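Local coordinates for protein 16S rRNA methylase (Uncultured bacterium, PDB 7JLZ) that probably methylates the N1 position of A1408 in 16S rRNA of the 30S subunit, using S-adenosylmethionine and thereby conferring aminoglycoside resistance, at residues A[39-44]-A[71-77]; A[30-34]-A[100-106]. All coordinates share one frame; numbering follows the deposited sequence. Where two conformers were deposited one is given.

How the interactions relate
Two regions of one Rossmann-like sheet are joined to their surroundings by these contacts, whose centres lie about 19 Å apart. Interaction 2 joins the carboxyl ends of neighbouring parallel strands 26-31 and 94-100, where enzymes of this class usually bind S-adenosylmethionine. Interaction 1 lies toward the outer edge of the same sheet and packs helix 37-45 against the turn leading into strand 76-80. The chain runs from strand 26-31 directly to that helix, and the contacts touch where Val-39 CG2 packs 3.7 Å from Asp-30 OD2. A sulfate, probably from crystallisation, lies about 4 Å from the side chain of Glu-71 in interaction 1.

Interaction 1: residues A[39-44]-A[71-77]; sequences VYKNAK and ENITNAI
Ala-43 and Ala-76 meet methyl to methyl, CB to CB at 3.7 Å, where helix 37-45 settles on the start of edge strand 76-80. Small side chains let helix and strand come close here, and larger ones fill in around them. Val-39 turns CG1 toward Ala-76 CB (3.8 Å), while Ile-73 presents CG2 to Ala-43 CB (3.6 Å) and its other branch, ending in CD1, to Lys-44 CG.

Polar groups flank this apolar strip. The Asn-75 amide gives an N-H from ND2 to Ala-43 O at 3.0 Å, a nearly straight bond (166°) that lies in the amide plane but approaches the carbonyl oxygen well off the C=O direction and tilted from the carbonyl plane. The same nitrogen also binds Thr-49 O on strand 49-55, so one side chain ties helix, turn and neighbouring strand together. Its CG sits between backbone N and carbonyl carbon (chi1 59°), which carries the amide back toward the helix from the type I turn of Ile-73 to Ala-76.

At the other flank, Tyr-40 OH donates to Glu-71 OE2. The modelled separation, 2.4 Å, is doubtfully short; ring and carboxylate planes stand nearly perpendicular. Lys-44 CD lies over one face of the tyrosine ring, toward its rim, and bends beyond it direct NZ to a water, weakly held, that also binds Glu-71 OE2. Lys-67 makes a salt bridge with OE1. Both carboxylate oxygens therefore have partners, and the nearby lysines would be expected to favour the ionised form of Glu-71.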
loop_
_atom_site.group_PDB
_atom_site.type_symbol
_atom_site.label_atom_id
_atom_site.label_comp_id
_atom_site.label_asym_id
_atom_site.label_seq_id
_atom_site.Cartn_x
_atom_site.Cartn_y
_atom_site.Cartn_z
ATOM N N VAL A 39 4.511 -4.436 6.283
ATOM C CA VAL A 39 3.505 -4.459 7.344
ATOM C C VAL A 39 4.151 -4.831 8.671
ATOM O O VAL A 39 3.973 -4.149 9.689
ATOM C CB VAL A 39 2.384 -5.441 6.973
ATOM C CG1 VAL A 39 1.414 -5.604 8.158
ATOM C CG2 VAL A 39 1.647 -4.938 5.718
ATOM N N TYR A 40 4.931 -5.915 8.668
ATOM C CA TYR A 40 5.612 -6.385 9.872
ATOM C C TYR A 40 6.572 -5.334 10.423
ATOM O O TYR A 40 6.567 -5.033 11.622
ATOM C CB TYR A 40 6.357 -7.676 9.531
ATOM C CG TYR A 40 7.393 -8.154 10.528
ATOM C CD1 TYR A 40 7.041 -8.969 11.595
ATOM C CD2 TYR A 40 8.742 -7.851 10.356
ATOM C CE1 TYR A 40 8.010 -9.431 12.492
ATOM C CE2 TYR A 40 9.703 -8.314 11.239
ATOM C CZ TYR A 40 9.329 -9.101 12.301
ATOM O OH TYR A 40 10.286 -9.563 13.180
ATOM N N LYS A 41 7.427 -4.786 9.562
ATOM C CA LYS A 41 8.421 -3.833 10.029
ATOM C C LYS A 41 7.758 -2.594 10.613
ATOM O O LYS A 41 8.160 -2.105 11.674
ATOM C CB LYS A 41 9.357 -3.470 8.879
ATOM C CG LYS A 41 10.219 -4.637 8.414
ATOM C CD LYS A 41 11.335 -4.952 9.414
ATOM C CE LYS A 41 12.313 -6.005 8.883
ATOM N NZ LYS A 41 13.486 -6.212 9.803
ATOM N N ASN A 42 6.714 -2.089 9.953
ATOM C CA ASN A 42 6.084 -0.870 10.444
ATOM C C ASN A 42 5.261 -1.131 11.701
ATOM O O ASN A 42 5.271 -0.309 12.628
ATOM C CB ASN A 42 5.254 -0.229 9.332
ATOM C CG ASN A 42 6.104 0.657 8.435
ATOM O OD1 ASN A 42 6.404 0.308 7.298
ATOM N ND2 ASN A 42 6.516 1.803 8.960
ATOM N N ALA A 43 4.590 -2.285 11.778
ATOM C CA ALA A 43 3.862 -2.642 12.997
ATOM C C ALA A 43 4.781 -2.690 14.214
ATOM O O ALA A 43 4.442 -2.176 15.285
ATOM C CB ALA A 43 3.157 -3.986 12.812
ATOM N N LYS A 44 5.958 -3.308 14.065
ATOM C CA LYS A 44 6.905 -3.370 15.179
ATOM C C LYS A 44 7.318 -1.985 15.651
ATOM O O LYS A 44 7.601 -1.796 16.836
ATOM C CB LYS A 44 8.143 -4.164 14.771
ATOM C CG LYS A 44 7.953 -5.662 14.742
ATOM C CD LYS A 44 9.181 -6.316 14.135
ATOM C CE LYS A 44 10.417 -6.054 14.963
ATOM N NZ LYS A 44 10.513 -7.006 16.100
ATOM N N GLU A 71 5.746 -13.765 16.919
ATOM C CA GLU A 71 6.378 -12.696 17.679
ATOM C C GLU A 71 5.373 -11.795 18.385
ATOM O O GLU A 71 5.773 -10.771 18.950
ATOM C CB GLU A 71 7.282 -11.865 16.764
ATOM C CG GLU A 71 8.522 -12.615 16.318
ATOM C CD GLU A 71 9.158 -12.033 15.072
ATOM O OE1 GLU A 71 9.492 -12.817 14.153
ATOM O OE2 GLU A 71 9.325 -10.797 15.012
ATOM N N ASN A 72 4.089 -12.154 18.364
ATOM C CA ASN A 72 3.043 -11.389 19.043
ATOM C C ASN A 72 2.991 -9.948 18.538
ATOM O O ASN A 72 2.803 -9.007 19.311
ATOM C CB ASN A 72 3.227 -11.431 20.564
ATOM C CG ASN A 72 1.907 -11.353 21.313
ATOM O OD1 ASN A 72 0.933 -12.014 20.950
ATOM N ND2 ASN A 72 1.869 -10.537 22.361
ATOM N N ILE A 73 3.173 -9.774 17.232
ATOM C CA ILE A 73 3.021 -8.452 16.596
ATOM C C ILE A 73 1.546 -8.343 16.227
ATOM O O ILE A 73 1.128 -8.563 15.090
ATOM C CB ILE A 73 3.947 -8.279 15.389
ATOM C CG1 ILE A 73 5.389 -8.657 15.743
ATOM C CG2 ILE A 73 3.875 -6.853 14.859
ATOM C CD1 ILE A 73 6.003 -7.806 16.821
ATOM N N THR A 74 0.731 -7.988 17.225
ATOM C CA THR A 74 -0.716 -8.083 17.089
ATOM C C THR A 74 -1.323 -6.955 16.262
ATOM O O THR A 74 -2.497 -7.050 15.885
ATOM C CB THR A 74 -1.368 -8.121 18.474
ATOM O OG1 THR A 74 -0.811 -7.088 19.293
ATOM C CG2 THR A 74 -1.119 -9.469 19.141
ATOM N N ASN A 75 -0.563 -5.902 15.965
ATOM C CA ASN A 75 -1.053 -4.815 15.130
ATOM C C ASN A 75 -0.660 -4.983 13.668
ATOM O O ASN A 75 -0.665 -4.002 12.913
ATOM C CB ASN A 75 -0.565 -3.468 15.666
ATOM C CG ASN A 75 0.952 -3.365 15.714
ATOM O OD1 ASN A 75 1.657 -4.347 15.975
ATOM N ND2 ASN A 75 1.461 -2.165 15.469
ATOM N N ALA A 76 -0.316 -6.203 13.260
ATOM C CA ALA A 76 -0.080 -6.543 11.862
ATOM C C ALA A 76 -1.083 -7.620 11.472
ATOM O O ALA A 76 -1.157 -8.662 12.127
ATOM C CB ALA A 76 1.357 -7.025 11.642
ATOM N N ILE A 77 -1.866 -7.362 10.428
ATOM C CA ILE A 77 -2.819 -8.341 9.929
ATOM C C ILE A 77 -2.689 -8.420 8.414
ATOM O O ILE A 77 -2.348 -7.435 7.747
ATOM C CB ILE A 77 -4.258 -7.997 10.374
ATOM C CG1 ILE A 77 -5.212 -9.149 10.066
ATOM C CG2 ILE A 77 -4.731 -6.716 9.735
ATOM C CD1 ILE A 77 -6.639 -8.844 10.434
HETATM O O HOH W 1 9.512 -9.560 17.448
#

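Interaction 2: residues A[30-34]-A[100-106]; sequences DLGTG and ILPWGSL
Leu-31 and Ile-100 pair by backbone at the carboxyl ends of two adjacent parallel strands in a Rossmann-like sheet. The sequence Asp-30 to Gly-34, DLGTG, matches the glycine-rich first motif with which Rossmann-like methyltransferases usually cradle S-adenosylmethionine, and residues 100-106 form the loop after the neighbouring strand. Ile-100 N donates to Leu-31 O at 2.9 Å with a nearly linear N-H (175°).

Just beyond, packing is tight because Gly-32 brings no side chain: its CA makes a C-H...O contact with Ile-100 O at 3.3 Å. Leu-31 then spreads over one face of the Trp-103 indole. Its CB stands almost directly above the five-membered ring, 3.8 Å from the centroid in a CH-pi contact, whereas CD1 and CD2 reach the six-membered ring, at CE3 and CZ2 respectively. The indole is swung back toward the strand by a first torsion that sets CG opposite the backbone N (chi1 -166°), and Trp-103 NE1 is tied to Ile-54 O on strand 49-55, which helps fix the plane that Leu-31 covers.

Away from the indole face the contact thins. Leu-106 adds one methyl, CD2, to Leu-31 CD1 at 4.0 Å, and Thr-33 CG2 comes no nearer to Ile-100 CD1 than 4.4 Å. Pro-102, after a cis peptide, is exposed; its CB leaves the backbone away from residues 30-34, and its carbonyl oxygen is the atom that approaches Gly-32 CA. Gly-32 N, bonded to Glu-55 OE2, sits 3.2 Å from Trp-103 CD1.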
loop_
_atom_site.group_PDB
_atom_site.type_symbol
_atom_site.label_atom_id
_atom_site.label_comp_id
_atom_site.label_asym_id
_atom_site.label_seq_id
_atom_site.Cartn_x
_atom_site.Cartn_y
_atom_site.Cartn_z
ATOM N N ASP A 30 -1.856 -1.358 3.504
ATOM C CA ASP A 30 -0.613 -1.426 2.731
ATOM C C ASP A 30 -0.788 -2.378 1.555
ATOM O O ASP A 30 -1.005 -3.578 1.752
ATOM C CB ASP A 30 0.537 -1.891 3.624
ATOM C CG ASP A 30 0.835 -0.909 4.713
ATOM O OD1 ASP A 30 0.985 0.280 4.379
ATOM O OD2 ASP A 30 0.887 -1.300 5.894
ATOM N N LEU A 31 -0.670 -1.852 0.336
ATOM C CA LEU A 31 -0.837 -2.629 -0.881
ATOM C C LEU A 31 0.483 -2.696 -1.621
ATOM O O LEU A 31 1.234 -1.718 -1.638
ATOM C CB LEU A 31 -1.877 -1.998 -1.809
ATOM C CG LEU A 31 -3.196 -1.599 -1.171
ATOM C CD1 LEU A 31 -4.104 -1.011 -2.240
ATOM C CD2 LEU A 31 -3.807 -2.832 -0.527
ATOM N N GLY A 32 0.750 -3.836 -2.249
ATOM C CA GLY A 32 1.952 -3.963 -3.052
ATOM C C GLY A 32 3.211 -4.282 -2.276
ATOM O O GLY A 32 4.315 -4.006 -2.768
ATOM N N THR A 33 3.092 -4.836 -1.079
ATOM C CA THR A 33 4.281 -5.079 -0.262
ATOM C C THR A 33 5.026 -6.347 -0.654
ATOM O O THR A 33 6.082 -6.620 -0.068
ATOM C CB THR A 33 3.913 -5.136 1.229
ATOM O OG1 THR A 33 3.097 -6.281 1.478
ATOM C CG2 THR A 33 3.139 -3.880 1.655
ATOM N N GLY A 34 4.542 -7.116 -1.632
ATOM C CA GLY A 34 5.279 -8.310 -2.027
ATOM C C GLY A 34 5.007 -9.471 -1.090
ATOM O O GLY A 34 4.217 -10.365 -1.407
ATOM N N ILE A 100 2.559 0.461 -2.925
ATOM C CA ILE A 100 3.868 0.243 -3.528
ATOM C C ILE A 100 3.603 -0.465 -4.849
ATOM O O ILE A 100 3.423 -1.691 -4.897
ATOM C CB ILE A 100 4.797 -0.551 -2.608
ATOM C CG1 ILE A 100 4.857 0.135 -1.240
ATOM C CG2 ILE A 100 6.192 -0.684 -3.249
ATOM C CD1 ILE A 100 5.524 -0.683 -0.155
ATOM N N LEU A 101 3.571 0.305 -5.935
ATOM C CA LEU A 101 3.176 -0.258 -7.213
ATOM C C LEU A 101 4.222 -1.271 -7.689
ATOM O O LEU A 101 5.393 -1.196 -7.307
ATOM C CB LEU A 101 2.969 0.852 -8.245
ATOM C CG LEU A 101 1.676 1.659 -8.038
ATOM C CD1 LEU A 101 1.568 2.763 -9.071
ATOM C CD2 LEU A 101 0.461 0.763 -8.113
ATOM N N PRO A 102 3.815 -2.264 -8.486
ATOM C CA PRO A 102 2.445 -2.529 -8.926
ATOM C C PRO A 102 1.617 -3.300 -7.909
ATOM O O PRO A 102 2.153 -3.983 -7.032
ATOM C CB PRO A 102 2.651 -3.364 -10.184
ATOM C CG PRO A 102 3.904 -4.129 -9.895
ATOM C CD PRO A 102 4.783 -3.172 -9.139
ATOM N N TRP A 103 0.293 -3.167 -8.020
ATOM C CA TRP A 103 -0.641 -3.999 -7.270
ATOM C C TRP A 103 -1.727 -4.380 -8.270
ATOM O O TRP A 103 -2.826 -3.829 -8.269
ATOM C CB TRP A 103 -1.198 -3.279 -6.043
ATOM C CG TRP A 103 -1.888 -4.187 -5.051
ATOM C CD1 TRP A 103 -1.304 -5.173 -4.298
ATOM C CD2 TRP A 103 -3.282 -4.186 -4.690
ATOM N NE1 TRP A 103 -2.246 -5.774 -3.493
ATOM C CE2 TRP A 103 -3.464 -5.193 -3.722
ATOM C CE3 TRP A 103 -4.389 -3.437 -5.098
ATOM C CZ2 TRP A 103 -4.702 -5.462 -3.147
ATOM C CZ3 TRP A 103 -5.621 -3.706 -4.526
ATOM C CH2 TRP A 103 -5.765 -4.710 -3.563
ATOM N N GLY A 104 -1.398 -5.322 -9.148
ATOM C CA GLY A 104 -2.383 -5.799 -10.103
ATOM C C GLY A 104 -2.737 -4.714 -11.095
ATOM O O GLY A 104 -1.865 -4.040 -11.652
ATOM N N SER A 105 -4.037 -4.520 -11.307
ATOM C CA SER A 105 -4.518 -3.534 -12.265
ATOM C C SER A 105 -4.541 -2.114 -11.711
ATOM O O SER A 105 -4.847 -1.183 -12.461
ATOM C CB SER A 105 -5.918 -3.915 -12.731
ATOM O OG SER A 105 -6.777 -4.031 -11.610
ATOM N N LEU A 106 -4.236 -1.921 -10.430
ATOM C CA LEU A 106 -4.395 -0.610 -9.808
ATOM C C LEU A 106 -3.414 0.390 -10.412
ATOM O O LEU A 106 -2.197 0.180 -10.363
ATOM C CB LEU A 106 -4.179 -0.717 -8.301
ATOM C CG LEU A 106 -4.539 0.541 -7.515
ATOM C CD1 LEU A 106 -6.001 0.915 -7.754
ATOM C CD2 LEU A 106 -4.260 0.358 -6.035
#